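PDB 3DCD: galactose mutarotase related enzyme from Lactobacillus acidophilus, which is of uncertain function but probably binds carbohydrate and may act as a sugar isomerase of the aldose 1-epimerase type. Local coordinates for residues A27-E32 against Y291-D296; I5-I10 against Y115-N120; E60-G65 against D265-H270. All coordinates share one frame; numbering follows the deposited sequence.

Interaction 1 (A27-E32 against Y291-D296)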
ATOM      1  N   ALA A  27     -17.985 -11.323  -7.895  1.00 15.45           N
ATOM      2  CA  ALA A  27     -18.619 -12.022  -9.000  1.00 15.92           C
ATOM      3  C   ALA A  27     -20.096 -12.300  -8.694  1.00 15.92           C
ATOM      4  O   ALA A  27     -20.912 -12.493  -9.597  1.00 16.07           O
ATOM      5  CB  ALA A  27     -17.881 -13.324  -9.263  1.00 16.37           C
ATOM      6  N   HIS A  28     -20.445 -12.299  -7.415  1.00 15.29           N
ATOM      7  CA  HIS A  28     -21.824 -12.577  -7.017  1.00 15.38           C
ATOM      8  C   HIS A  28     -22.723 -11.350  -6.890  1.00 14.89           C
ATOM      9  O   HIS A  28     -23.876 -11.391  -7.301  1.00 14.73           O
ATOM     10  CB  HIS A  28     -21.827 -13.336  -5.705  1.00 15.30           C
ATOM     11  CG  HIS A  28     -21.227 -14.694  -5.809  1.00 16.67           C
ATOM     12  ND1 HIS A  28     -20.052 -15.034  -5.178  1.00 18.63           N
ATOM     13  CD2 HIS A  28     -21.627 -15.794  -6.491  1.00 18.05           C
ATOM     14  CE1 HIS A  28     -19.758 -16.293  -5.457  1.00 18.66           C
ATOM     15  NE2 HIS A  28     -20.701 -16.777  -6.247  1.00 19.47           N
ATOM     16  N   THR A  29     -22.195 -10.274  -6.309  1.00 14.25           N
ATOM     17  CA  THR A  29     -23.007  -9.108  -5.954  1.00 13.92           C
ATOM     18  C   THR A  29     -22.744  -7.885  -6.845  1.00 14.63           C
ATOM     19  O   THR A  29     -23.543  -6.926  -6.845  1.00 13.15           O
ATOM     20  CB  THR A  29     -22.727  -8.679  -4.514  1.00 14.05           C
ATOM     21  OG1 THR A  29     -21.421  -8.100  -4.445  1.00 14.05           O
ATOM     22  CG2 THR A  29     -22.811  -9.873  -3.554  1.00 12.77           C
ATOM     23  N   ASP A  30     -21.618  -7.938  -7.568  1.00 14.61           N
ATOM     24  CA  ASP A  30     -21.133  -6.848  -8.431  0.50 15.20           C
ATOM     25  C   ASP A  30     -20.710  -5.606  -7.635  1.00 15.67           C
ATOM     26  O   ASP A  30     -20.450  -4.548  -8.209  1.00 15.28           O
ATOM     27  CB  ASP A  30     -22.147  -6.497  -9.529  0.50 15.05           C
ATOM     28  CG  ASP A  30     -21.516  -5.754 -10.698  0.50 15.01           C
ATOM     29  OD1 ASP A  30     -20.443  -6.175 -11.187  0.50 14.33           O
ATOM     30  OD2 ASP A  30     -22.111  -4.748 -11.131  0.50 15.55           O
ATOM     31  N   GLU A  31     -20.596  -5.747  -6.315  1.00 15.32           N
ATOM     32  CA  GLU A  31     -20.104  -4.634  -5.485  1.00 16.10           C
ATOM     33  C   GLU A  31     -18.639  -4.294  -5.798  1.00 15.80           C
ATOM     34  O   GLU A  31     -17.819  -5.189  -5.994  1.00 15.93           O
ATOM     35  CB  GLU A  31     -20.305  -4.934  -3.990  1.00 16.32           C
ATOM     36  CG  GLU A  31     -21.784  -4.971  -3.586  1.00 17.97           C
ATOM     37  CD  GLU A  31     -22.028  -5.100  -2.087  1.00 17.61           C
ATOM     38  OE1 GLU A  31     -21.062  -4.993  -1.284  1.00 15.67           O
ATOM     39  OE2 GLU A  31     -23.206  -5.326  -1.719  1.00 21.88           O
ATOM     40  N   GLU A  32     -18.320  -2.998  -5.879  1.00 15.78           N
ATOM     41  CA  GLU A  32     -16.973  -2.537  -6.210  1.00 15.66           C
ATOM     42  C   GLU A  32     -16.199  -2.232  -4.941  1.00 15.55           C
ATOM     43  O   GLU A  32     -16.609  -1.378  -4.152  1.00 15.96           O
ATOM     44  CB  GLU A  32     -17.029  -1.273  -7.069  1.00 15.88           C
ATOM     45  CG  GLU A  32     -15.657  -0.582  -7.275  1.00 16.94           C
ATOM     46  CD  GLU A  32     -14.661  -1.450  -8.024  1.00 17.07           C
ATOM     47  OE1 GLU A  32     -14.915  -1.760  -9.199  1.00 17.41           O
ATOM     48  OE2 GLU A  32     -13.616  -1.823  -7.436  1.00 16.96           O
ATOM     49  N   TYR A 291     -12.152 -10.046   0.276  1.00 15.92           N
ATOM     50  CA  TYR A 291     -13.283  -9.140   0.145  1.00 16.11           C
ATOM     51  C   TYR A 291     -14.610  -9.839   0.391  1.00 15.40           C
ATOM     52  O   TYR A 291     -14.841 -10.935  -0.125  1.00 15.19           O
ATOM     53  CB  TYR A 291     -13.311  -8.551  -1.262  1.00 16.55           C
ATOM     54  CG  TYR A 291     -11.965  -8.048  -1.744  1.00 17.17           C
ATOM     55  CD1 TYR A 291     -11.579  -6.727  -1.534  1.00 18.27           C
ATOM     56  CD2 TYR A 291     -11.083  -8.899  -2.396  1.00 17.81           C
ATOM     57  CE1 TYR A 291     -10.322  -6.252  -1.972  1.00 20.00           C
ATOM     58  CE2 TYR A 291      -9.833  -8.440  -2.837  1.00 20.40           C
ATOM     59  CZ  TYR A 291      -9.467  -7.120  -2.623  1.00 19.39           C
ATOM     60  OH  TYR A 291      -8.246  -6.682  -3.075  1.00 22.13           O
ATOM     61  N   HIS A 292     -15.478  -9.184   1.152  1.00 14.08           N
ATOM     62  CA  HIS A 292     -16.848  -9.654   1.346  1.00 14.00           C
ATOM     63  C   HIS A 292     -17.815  -8.486   1.197  1.00 13.58           C
ATOM     64  O   HIS A 292     -17.607  -7.411   1.790  1.00 13.19           O
ATOM     65  CB  HIS A 292     -17.044 -10.342   2.694  1.00 13.94           C
ATOM     66  CG  HIS A 292     -18.286 -11.181   2.750  1.00 13.98           C
ATOM     67  ND1 HIS A 292     -19.556 -10.634   2.770  1.00 13.35           N
ATOM     68  CD2 HIS A 292     -18.451 -12.523   2.748  1.00 11.34           C
ATOM     69  CE1 HIS A 292     -20.448 -11.612   2.789  1.00 14.89           C
ATOM     70  NE2 HIS A 292     -19.800 -12.767   2.789  1.00 12.81           N
ATOM     71  N   SER A 293     -18.850  -8.710   0.378  1.00 12.97           N
ATOM     72  CA  SER A 293     -19.883  -7.729   0.098  1.00 12.84           C
ATOM     73  C   SER A 293     -20.760  -7.407   1.306  1.00 12.32           C
ATOM     74  O   SER A 293     -20.762  -8.116   2.299  1.00 11.90           O
ATOM     75  CB  SER A 293     -20.769  -8.236  -1.043  1.00 12.55           C
ATOM     76  OG  SER A 293     -19.996  -8.418  -2.230  1.00 15.21           O
ATOM     77  N   THR A 294     -21.567  -6.362   1.186  1.00 12.99           N
ATOM     78  CA  THR A 294     -22.535  -6.043   2.226  1.00 12.51           C
ATOM     79  C   THR A 294     -23.546  -7.184   2.406  1.00 12.54           C
ATOM     80  O   THR A 294     -24.168  -7.305   3.457  1.00 12.15           O
ATOM     81  CB  THR A 294     -23.298  -4.766   1.882  1.00 13.74           C
ATOM     82  OG1 THR A 294     -24.041  -4.981   0.673  1.00 13.25           O
ATOM     83  CG2 THR A 294     -22.322  -3.603   1.692  1.00 13.34           C
ATOM     84  N   THR A 295     -23.736  -7.988   1.356  1.00 12.50           N
ATOM     85  CA  THR A 295     -24.659  -9.135   1.378  1.00 12.21           C
ATOM     86  C   THR A 295     -23.895 -10.440   1.112  1.00 12.61           C
ATOM     87  O   THR A 295     -22.679 -10.393   0.891  1.00 12.73           O
ATOM     88  CB  THR A 295     -25.805  -8.958   0.374  1.00 12.74           C
ATOM     89  OG1 THR A 295     -25.259  -8.787  -0.942  1.00 12.77           O
ATOM     90  CG2 THR A 295     -26.660  -7.729   0.757  1.00 11.11           C
ATOM     91  N   ASP A 296     -24.590 -11.583   1.167  1.00 13.04           N
ATOM     92  CA  ASP A 296     -23.945 -12.912   1.052  1.00 13.58           C
ATOM     93  C   ASP A 296     -23.240 -13.104  -0.279  1.00 13.54           C
ATOM     94  O   ASP A 296     -23.745 -12.676  -1.307  1.00 13.43           O
ATOM     95  CB  ASP A 296     -24.975 -14.030   1.199  1.00 12.90           C
ATOM     96  CG  ASP A 296     -25.359 -14.290   2.646  1.00 13.60           C
ATOM     97  OD1 ASP A 296     -24.776 -13.651   3.554  1.00 13.81           O
ATOM     98  OD2 ASP A 296     -26.249 -15.138   2.852  1.00 13.47           O
TER
HETATM   99  O   HOH W   1     -25.326  -6.511  -2.578  1.00 20.10           O
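The backbones of E31 and S293 approach to 6.4 Å, CA to CA, without bonding to each other, and side chains make the join between the loop that leaves strand 20-26 and the chain running out of strand 282-292. This is one end of the beta-sandwich of the aldose 1-epimerase family, and an ST turn shapes its loop half: T29 OG1 accepts from E31 N at 3.1 Å. With chi1 at 71°, OG1 sits between the backbone N and the carbonyl carbon of T29, where the amide two residues on can find it. The same hydroxyl then donates to S293 OG over 2.7 Å. S293 OG is shared, since it is also hydrogen-bonded to E297, just past the segment.

E31 does the heavier work. Its chain is extended beyond CG and delivers the carboxylate to T294, which it holds at two points. T294 N reaches E31 OE1 at 2.9 Å in a fairly straight bond (166°), meeting the oxygen on its syn side, 22° out of the carboxylate plane. T294 OG1 donates to E31 OE2 over 2.6 Å, on the syn lone pair. With both oxygens engaged by one residue, the carboxylate is hindered from spinning about its CG-CD bond, and the two donors would be expected to favour its charged form. S293 CB packs against the same group, 3.3 Å from E31 OE1.

Nearby, the backbone of T294 also bonds to that of K224, and K224 NZ forms a salt bridge with D296 OD1. The T29 methyl CG2 touches T295 OG1 and D296 O, both 3.7 Å away. A water joins the two segments: it donates to E31 OE2, and the water oxygen lies 2.8 Å from T295 OG1.

Interaction 2 (I5-I10 against Y115-N120)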
ATOM      1  N   ILE A   5      -7.866 -10.407 -14.223  1.00 15.47           N
ATOM      2  CA  ILE A   5      -7.751 -11.744 -13.645  1.00 15.83           C
ATOM      3  C   ILE A   5      -9.044 -11.983 -12.857  1.00 15.93           C
ATOM      4  O   ILE A   5      -9.598 -11.053 -12.271  1.00 15.90           O
ATOM      5  CB  ILE A   5      -6.457 -11.960 -12.770  1.00 15.24           C
ATOM      6  CG1 ILE A   5      -6.403 -11.017 -11.553  1.00 15.97           C
ATOM      7  CG2 ILE A   5      -5.187 -11.810 -13.642  1.00 15.48           C
ATOM      8  CD1 ILE A   5      -5.317 -11.353 -10.510  1.00 15.66           C
ATOM      9  N   GLU A   6      -9.539 -13.216 -12.867  1.00 16.27           N
ATOM     10  CA  GLU A   6     -10.869 -13.477 -12.320  1.00 17.14           C
ATOM     11  C   GLU A   6     -11.126 -14.939 -12.033  1.00 17.03           C
ATOM     12  O   GLU A   6     -10.496 -15.827 -12.609  1.00 16.91           O
ATOM     13  CB  GLU A   6     -11.965 -12.928 -13.254  1.00 16.97           C
ATOM     14  CG  GLU A   6     -12.102 -13.638 -14.584  1.00 18.07           C
ATOM     15  CD  GLU A   6     -13.272 -13.111 -15.405  1.00 19.44           C
ATOM     16  OE1 GLU A   6     -13.096 -12.839 -16.610  1.00 21.22           O
ATOM     17  OE2 GLU A   6     -14.382 -12.979 -14.851  1.00 23.52           O
ATOM     18  N   ASN A   7     -12.052 -15.179 -11.113  1.00 17.31           N
ATOM     19  CA  ASN A   7     -12.570 -16.513 -10.874  1.00 17.60           C
ATOM     20  C   ASN A   7     -14.051 -16.410 -10.555  1.00 18.29           C
ATOM     21  O   ASN A   7     -14.663 -15.374 -10.819  1.00 17.94           O
ATOM     22  CB  ASN A   7     -11.783 -17.233  -9.766  1.00 16.88           C
ATOM     23  CG  ASN A   7     -11.686 -16.427  -8.467  1.00 17.10           C
ATOM     24  OD1 ASN A   7     -10.712 -16.556  -7.735  1.00 16.45           O
ATOM     25  ND2 ASN A   7     -12.670 -15.588  -8.197  1.00 14.35           N
ATOM     26  N   ASN A   8     -14.613 -17.472  -9.979  1.00 19.11           N
ATOM     27  CA  ASN A   8     -16.015 -17.505  -9.603  1.00 20.80           C
ATOM     28  C   ASN A   8     -16.402 -16.618  -8.412  1.00 21.09           C
ATOM     29  O   ASN A   8     -17.597 -16.478  -8.116  1.00 21.21           O
ATOM     30  CB  ASN A   8     -16.454 -18.948  -9.317  1.00 21.37           C
ATOM     31  CG  ASN A   8     -16.462 -19.830 -10.563  1.00 23.95           C
ATOM     32  OD1 ASN A   8     -16.528 -19.347 -11.702  1.00 27.43           O
ATOM     33  ND2 ASN A   8     -16.412 -21.144 -10.344  1.00 26.63           N
HETATM   34  N   MSE A   9     -15.405 -16.037  -7.735  1.00 20.99           N
HETATM   35  CA  MSE A   9     -15.633 -15.222  -6.543  1.00 21.55           C
HETATM   36  C   MSE A   9     -15.454 -13.720  -6.815  1.00 20.33           C
HETATM   37  O   MSE A   9     -16.291 -12.902  -6.410  1.00 18.64           O
HETATM   38  CB  MSE A   9     -14.690 -15.636  -5.404  1.00 22.64           C
HETATM   39  CG  MSE A   9     -14.758 -17.106  -4.988  1.00 31.23           C
HETATM   40 SE   MSE A   9     -16.486 -17.560  -4.214  1.00 51.31          SE
HETATM   41  CE  MSE A   9     -16.439 -16.352  -2.639  1.00 44.29           C
ATOM     42  N   ILE A  10     -14.342 -13.361  -7.463  1.00 19.00           N
ATOM     43  CA  ILE A  10     -13.963 -11.952  -7.619  1.00 18.76           C
ATOM     44  C   ILE A  10     -13.348 -11.700  -9.006  1.00 18.09           C
ATOM     45  O   ILE A  10     -12.779 -12.608  -9.621  1.00 16.92           O
ATOM     46  CB  ILE A  10     -13.036 -11.415  -6.456  1.00 19.01           C
ATOM     47  CG1 ILE A  10     -11.726 -12.191  -6.334  1.00 19.91           C
ATOM     48  CG2 ILE A  10     -13.760 -11.399  -5.065  1.00 18.92           C
ATOM     49  CD1 ILE A  10     -10.737 -11.544  -5.299  1.00 20.29           C
ATOM     50  N   TYR A 115       0.082 -10.226  -9.060  1.00 16.85           N
ATOM     51  CA  TYR A 115      -1.242 -10.332  -8.465  1.00 16.14           C
ATOM     52  C   TYR A 115      -1.784 -11.698  -8.806  1.00 16.56           C
ATOM     53  O   TYR A 115      -1.723 -12.129  -9.963  1.00 15.38           O
ATOM     54  CB  TYR A 115      -2.184  -9.282  -9.062  1.00 16.06           C
ATOM     55  CG  TYR A 115      -1.812  -7.867  -8.725  1.00 15.65           C
ATOM     56  CD1 TYR A 115      -1.122  -7.074  -9.639  1.00 15.35           C
ATOM     57  CD2 TYR A 115      -2.166  -7.316  -7.497  1.00 13.75           C
ATOM     58  CE1 TYR A 115      -0.786  -5.763  -9.323  1.00 16.01           C
ATOM     59  CE2 TYR A 115      -1.840  -6.003  -7.160  1.00 14.94           C
ATOM     60  CZ  TYR A 115      -1.155  -5.233  -8.081  1.00 15.39           C
ATOM     61  OH  TYR A 115      -0.826  -3.941  -7.759  1.00 15.66           O
ATOM     62  N   ASN A 116      -2.323 -12.389  -7.809  1.00 17.07           N
ATOM     63  CA  ASN A 116      -2.943 -13.664  -8.082  1.00 18.12           C
ATOM     64  C   ASN A 116      -4.137 -13.946  -7.183  1.00 18.83           C
ATOM     65  O   ASN A 116      -4.208 -13.448  -6.056  1.00 18.48           O
ATOM     66  CB  ASN A 116      -1.909 -14.792  -8.074  1.00 19.01           C
ATOM     67  CG  ASN A 116      -1.454 -15.150  -6.705  1.00 21.38           C
ATOM     68  OD1 ASN A 116      -2.170 -15.838  -5.965  1.00 24.97           O
ATOM     69  ND2 ASN A 116      -0.248 -14.702  -6.340  1.00 21.42           N
ATOM     70  N   LEU A 117      -5.079 -14.727  -7.715  1.00 19.33           N
ATOM     71  CA  LEU A 117      -6.321 -15.059  -7.013  1.00 20.52           C
ATOM     72  C   LEU A 117      -6.378 -16.477  -6.472  1.00 21.78           C
ATOM     73  O   LEU A 117      -5.917 -17.424  -7.118  1.00 21.70           O
ATOM     74  CB  LEU A 117      -7.524 -14.896  -7.951  1.00 19.92           C
ATOM     75  CG  LEU A 117      -7.847 -13.487  -8.414  1.00 19.83           C
ATOM     76  CD1 LEU A 117      -8.963 -13.503  -9.430  1.00 18.57           C
ATOM     77  CD2 LEU A 117      -8.229 -12.653  -7.205  1.00 21.13           C
HETATM   78  N   MSE A 118      -6.973 -16.577  -5.288  1.00 23.24           N
HETATM   79  CA  MSE A 118      -7.349 -17.831  -4.649  0.50 24.36           C
HETATM   80  C   MSE A 118      -8.716 -17.570  -4.018  1.00 23.89           C
HETATM   81  O   MSE A 118      -8.780 -16.863  -3.011  1.00 23.38           O
HETATM   82  CB  MSE A 118      -6.325 -18.161  -3.558  0.50 25.21           C
HETATM   83  CG  MSE A 118      -6.715 -19.293  -2.616  0.50 29.67           C
HETATM   84 SE   MSE A 118      -6.062 -21.016  -3.228  0.50 40.90          SE
HETATM   85  CE  MSE A 118      -4.150 -20.754  -2.887  0.50 37.64           C
ATOM     86  N   ASN A 119      -9.784 -18.102  -4.595  1.00 23.50           N
ATOM     87  CA  ASN A 119     -11.119 -17.780  -4.103  1.00 23.39           C
ATOM     88  C   ASN A 119     -11.311 -16.261  -4.019  1.00 22.26           C
ATOM     89  O   ASN A 119     -10.985 -15.549  -4.973  1.00 21.26           O
ATOM     90  CB  ASN A 119     -11.385 -18.485  -2.770  1.00 23.57           C
ATOM     91  CG  ASN A 119     -11.405 -19.998  -2.911  1.00 25.32           C
ATOM     92  OD1 ASN A 119     -11.176 -20.725  -1.946  1.00 30.02           O
ATOM     93  ND2 ASN A 119     -11.704 -20.475  -4.103  1.00 26.28           N
ATOM     94  N   ASN A 120     -11.809 -15.757  -2.892  1.00 21.18           N
ATOM     95  CA  ASN A 120     -11.994 -14.317  -2.755  1.00 21.60           C
ATOM     96  C   ASN A 120     -10.765 -13.592  -2.188  1.00 20.34           C
ATOM     97  O   ASN A 120     -10.885 -12.471  -1.675  1.00 20.69           O
ATOM     98  CB  ASN A 120     -13.257 -14.001  -1.935  1.00 22.34           C
ATOM     99  CG  ASN A 120     -13.133 -14.433  -0.501  1.00 24.90           C
ATOM    100  OD1 ASN A 120     -12.400 -15.390  -0.182  1.00 24.33           O
ATOM    101  ND2 ASN A 120     -13.845 -13.724   0.394  1.00 25.69           N
TER
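The ring of Y115 presents neither face nor edge to I5: the two side chains meet through Y115 CB, 4.0 Å from I5 CD1. Beyond CB the ring leads away, among residues that include I14, I91 and F93, and its OH bonds to A19 O. The amide of N120 likewise stays back, with ND2 bonded to Y291 O, so N120 meets this contact through its aliphatic root, CB lying 4.1 Å from I10 CG2. N7 points at the turn around N119, though which end of its amide faces the N119 carbonyl is doubtful.

L117 carries the apolar part of the contact, its two methyls parted between E6 and I10. Its CG takes I5 CD1 at 3.9 Å, while CD1, anti to CA (chi2 174°), reaches the E6 backbone, 3.5 Å from E6 CA. The other methyl, CD2, is pressed against I10 CD1 at 3.3 Å, tighter than usual for two carbons. Two beta-hairpins are packed here: strand 2-6 turns back into 10-15, with N7 N bonded to I10 O near the turn, and strand 109-118 turns back into 121-130 around N119 and N120. The small three-stranded sheet thus lies on the large sheet of the sandwich, with V12 and L122 also touching both I5 and L117. At the turns, M9, a selenomethionine, lays CG against the N119 backbone, 3.7 Å from N119 C.

Interaction 3 (E60-G65 against D265-H270)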
ATOM      1  N   GLU A  60      14.449  15.005  -1.449  1.00 18.06           N
ATOM      2  CA  GLU A  60      15.804  14.744  -1.898  1.00 18.79           C
ATOM      3  C   GLU A  60      16.602  13.881  -0.919  1.00 18.12           C
ATOM      4  O   GLU A  60      16.263  13.745   0.251  1.00 18.48           O
ATOM      5  CB  GLU A  60      16.549  16.061  -2.196  1.00 18.91           C
ATOM      6  CG  GLU A  60      16.852  16.893  -0.968  1.00 19.57           C
ATOM      7  CD  GLU A  60      17.593  18.182  -1.283  1.00 21.34           C
ATOM      8  OE1 GLU A  60      17.372  18.781  -2.363  1.00 24.08           O
ATOM      9  OE2 GLU A  60      18.386  18.609  -0.421  1.00 26.02           O
ATOM     10  N   TYR A  61      17.670  13.293  -1.433  1.00 17.47           N
ATOM     11  CA  TYR A  61      18.580  12.493  -0.646  1.00 16.87           C
ATOM     12  C   TYR A  61      19.948  12.577  -1.288  1.00 16.68           C
ATOM     13  O   TYR A  61      20.085  13.035  -2.430  1.00 16.30           O
ATOM     14  CB  TYR A  61      18.112  11.038  -0.565  1.00 16.51           C
ATOM     15  CG  TYR A  61      18.125  10.276  -1.887  1.00 16.69           C
ATOM     16  CD1 TYR A  61      19.256   9.551  -2.286  1.00 16.49           C
ATOM     17  CD2 TYR A  61      16.995  10.246  -2.716  1.00 17.49           C
ATOM     18  CE1 TYR A  61      19.278   8.851  -3.480  1.00 17.51           C
ATOM     19  CE2 TYR A  61      17.004   9.529  -3.912  1.00 16.52           C
ATOM     20  CZ  TYR A  61      18.146   8.837  -4.282  1.00 16.59           C
ATOM     21  OH  TYR A  61      18.172   8.136  -5.462  1.00 16.71           O
ATOM     22  N   THR A  62      20.964  12.139  -0.552  1.00 17.12           N
ATOM     23  CA  THR A  62      22.302  12.036  -1.124  1.00 17.05           C
ATOM     24  C   THR A  62      22.717  10.576  -1.128  1.00 17.44           C
ATOM     25  O   THR A  62      22.300   9.787  -0.274  1.00 15.96           O
ATOM     26  CB  THR A  62      23.366  12.904  -0.390  1.00 17.71           C
ATOM     27  OG1 THR A  62      23.504  12.474   0.977  1.00 18.57           O
ATOM     28  CG2 THR A  62      22.986  14.384  -0.441  1.00 16.50           C
ATOM     29  N   TYR A  63      23.517  10.216  -2.121  1.00 17.39           N
ATOM     30  CA  TYR A  63      24.103   8.895  -2.153  1.00 18.25           C
ATOM     31  C   TYR A  63      25.490   9.050  -2.701  1.00 18.52           C
ATOM     32  O   TYR A  63      25.670   9.653  -3.764  1.00 18.18           O
ATOM     33  CB  TYR A  63      23.274   7.943  -3.014  1.00 19.12           C
ATOM     34  CG  TYR A  63      23.872   6.557  -3.118  1.00 18.75           C
ATOM     35  CD1 TYR A  63      23.903   5.700  -2.010  1.00 19.38           C
ATOM     36  CD2 TYR A  63      24.416   6.110  -4.318  1.00 19.94           C
ATOM     37  CE1 TYR A  63      24.446   4.434  -2.103  1.00 20.45           C
ATOM     38  CE2 TYR A  63      24.963   4.840  -4.430  1.00 20.96           C
ATOM     39  CZ  TYR A  63      24.976   4.008  -3.319  1.00 20.80           C
ATOM     40  OH  TYR A  63      25.520   2.753  -3.434  1.00 22.32           O
ATOM     41  N   LYS A  64      26.473   8.560  -1.945  1.00 18.80           N
ATOM     42  CA  LYS A  64      27.887   8.723  -2.299  1.00 18.93           C
ATOM     43  C   LYS A  64      28.252  10.181  -2.553  1.00 18.10           C
ATOM     44  O   LYS A  64      29.078  10.464  -3.405  1.00 17.43           O
ATOM     45  CB  LYS A  64      28.273   7.874  -3.532  1.00 19.50           C
ATOM     46  CG  LYS A  64      28.052   6.370  -3.390  1.00 21.22           C
ATOM     47  CD  LYS A  64      28.832   5.779  -2.237  1.00 24.29           C
ATOM     48  CE  LYS A  64      28.672   4.267  -2.193  1.00 25.08           C
ATOM     49  NZ  LYS A  64      29.027   3.741  -0.848  1.00 26.71           N
ATOM     50  N   GLY A  65      27.612  11.102  -1.837  1.00 17.68           N
ATOM     51  CA  GLY A  65      27.926  12.528  -1.953  1.00 17.29           C
ATOM     52  C   GLY A  65      27.186  13.262  -3.048  1.00 17.15           C
ATOM     53  O   GLY A  65      27.336  14.480  -3.210  1.00 17.76           O
ATOM     54  N   ASP A 265      19.420  12.610   8.229  1.00 21.11           N
ATOM     55  CA  ASP A 265      20.535  13.386   7.649  1.00 20.98           C
ATOM     56  C   ASP A 265      20.513  13.461   6.124  1.00 21.11           C
ATOM     57  O   ASP A 265      21.295  14.206   5.534  1.00 20.76           O
ATOM     58  CB  ASP A 265      21.920  12.936   8.160  1.00 21.09           C
ATOM     59  CG  ASP A 265      22.295  11.502   7.757  1.00 22.69           C
ATOM     60  OD1 ASP A 265      21.576  10.844   6.963  1.00 21.77           O
ATOM     61  OD2 ASP A 265      23.346  11.020   8.261  1.00 24.20           O
ATOM     62  N   GLY A 266      19.629  12.694   5.500  1.00 20.59           N
ATOM     63  CA  GLY A 266      19.459  12.742   4.044  1.00 20.44           C
ATOM     64  C   GLY A 266      20.322  11.761   3.270  1.00 20.13           C
ATOM     65  O   GLY A 266      20.132  11.589   2.071  1.00 20.16           O
ATOM     66  N   ASP A 267      21.283  11.131   3.949  1.00 19.43           N
ATOM     67  CA  ASP A 267      22.126  10.116   3.328  1.00 19.40           C
ATOM     68  C   ASP A 267      21.344   8.807   3.166  1.00 18.65           C
ATOM     69  O   ASP A 267      20.933   8.201   4.153  1.00 17.74           O
ATOM     70  CB  ASP A 267      23.368   9.867   4.180  1.00 19.62           C
ATOM     71  CG  ASP A 267      24.366   8.938   3.510  1.00 20.68           C
ATOM     72  OD1 ASP A 267      24.007   8.198   2.567  1.00 19.74           O
ATOM     73  OD2 ASP A 267      25.533   8.951   3.943  1.00 22.61           O
ATOM     74  N   LEU A 268      21.144   8.375   1.921  1.00 18.31           N
ATOM     75  CA  LEU A 268      20.393   7.132   1.670  1.00 17.91           C
ATOM     76  C   LEU A 268      20.938   5.937   2.467  1.00 17.99           C
ATOM     77  O   LEU A 268      20.183   5.057   2.899  1.00 17.48           O
ATOM     78  CB  LEU A 268      20.399   6.807   0.172  1.00 17.56           C
ATOM     79  CG  LEU A 268      19.595   5.615  -0.349  1.00 18.25           C
ATOM     80  CD1 LEU A 268      18.107   5.848  -0.158  1.00 18.42           C
ATOM     81  CD2 LEU A 268      19.925   5.441  -1.822  1.00 17.89           C
ATOM     82  N   GLU A 269      22.256   5.894   2.637  1.00 18.23           N
ATOM     83  CA  GLU A 269      22.873   4.812   3.386  1.00 19.23           C
ATOM     84  C   GLU A 269      22.554   4.868   4.873  1.00 19.07           C
ATOM     85  O   GLU A 269      22.762   3.883   5.570  1.00 19.62           O
ATOM     86  CB  GLU A 269      24.386   4.811   3.189  1.00 19.73           C
ATOM     87  CG  GLU A 269      24.812   4.425   1.788  1.00 21.66           C
ATOM     88  CD  GLU A 269      26.315   4.316   1.659  1.00 24.19           C
ATOM     89  OE1 GLU A 269      26.981   5.345   1.410  1.00 23.58           O
ATOM     90  OE2 GLU A 269      26.823   3.187   1.805  1.00 26.05           O
ATOM     91  N   HIS A 270      22.077   6.010   5.369  1.00 19.05           N
ATOM     92  CA  HIS A 270      21.684   6.117   6.788  1.00 19.38           C
ATOM     93  C   HIS A 270      20.172   6.148   6.998  1.00 19.26           C
ATOM     94  O   HIS A 270      19.704   6.226   8.151  1.00 19.38           O
ATOM     95  CB  HIS A 270      22.263   7.374   7.430  1.00 19.81           C
ATOM     96  CG  HIS A 270      23.752   7.479   7.353  1.00 21.29           C
ATOM     97  ND1 HIS A 270      24.411   8.688   7.436  1.00 21.71           N
ATOM     98  CD2 HIS A 270      24.711   6.534   7.198  1.00 23.11           C
ATOM     99  CE1 HIS A 270      25.712   8.481   7.338  1.00 23.15           C
ATOM    100  NE2 HIS A 270      25.919   7.183   7.192  1.00 22.86           N
TER
HETATM  101  O   HOH W   2      25.962   7.679   0.613  1.00 17.88           O
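T62 spends both its N-H and its C=O on a loop that has no regular strand of its own. T62 N donates to G266 O at 2.8 Å, tilted 32° from that carbonyl plane, and T62 O takes L268 N at 2.9 Å, almost straight at 175°. One residue bonding to those on either side of D267 makes a single parallel beta bridge, T62 with D267. The loop itself is bent by two Asx turns: D265 OD1 accepts from D267 N, and D267 OD1 accepts from E269 N. D265 OD2 also holds H270 ND1, and G266 has backbone angles that call for glycine.

On its other edge, strand 60-63 pairs with 66-69 in a beta-hairpin whose tight type I' turn is K64-G65, so the loop becomes a partial third member beside this two-stranded sheet.

The apolar side rests on L268. Its CG is anti to the backbone N (chi1 -176°), and CD2 touches two tyrosines, 3.8 Å from Y61 CE1 and 4.0 Å from Y63 CD1. Y61 and L268 run side by side, pointing the same way, and Y61 OH is bonded to V104 O. E269 lays CG at the edge of the Y63 ring, 3.9 Å from CE1, then turns its carboxylate to K64, whose NZ lies 3.4 Å from E269 OE1 in a long, weak salt bridge. An alanine in place of E269 would probably leave the K64 ammonium without this mate and the edge of Y63 less covered. A water bonded to K64 N donates to both D267 OD1 and E269 OE1, the latter at 2.7 Å.

Interactions 1 and 2 are neighbours, their centres 13 Å apart, and they touch: A27 N meets M9 O, and N120 ND2 meets Y291 O, both probable hydrogen bonds. Both reach the large nine-stranded sheet, in which strands 109-118, 121-130 and 282-292 follow one another, so together they fasten the N-terminal three-stranded sheet and its outgoing loop to one end of the sandwich. Interaction 3 lies across the chain's centre, about 46 Å from interaction 1 and 41 Å from interaction 2 between centres. In sequence it nests inside interaction 1, while interaction 2 crosses both. Interactions 1 and 3 each join an early segment to a late one; interaction 2 joins the N-terminus to 115-120.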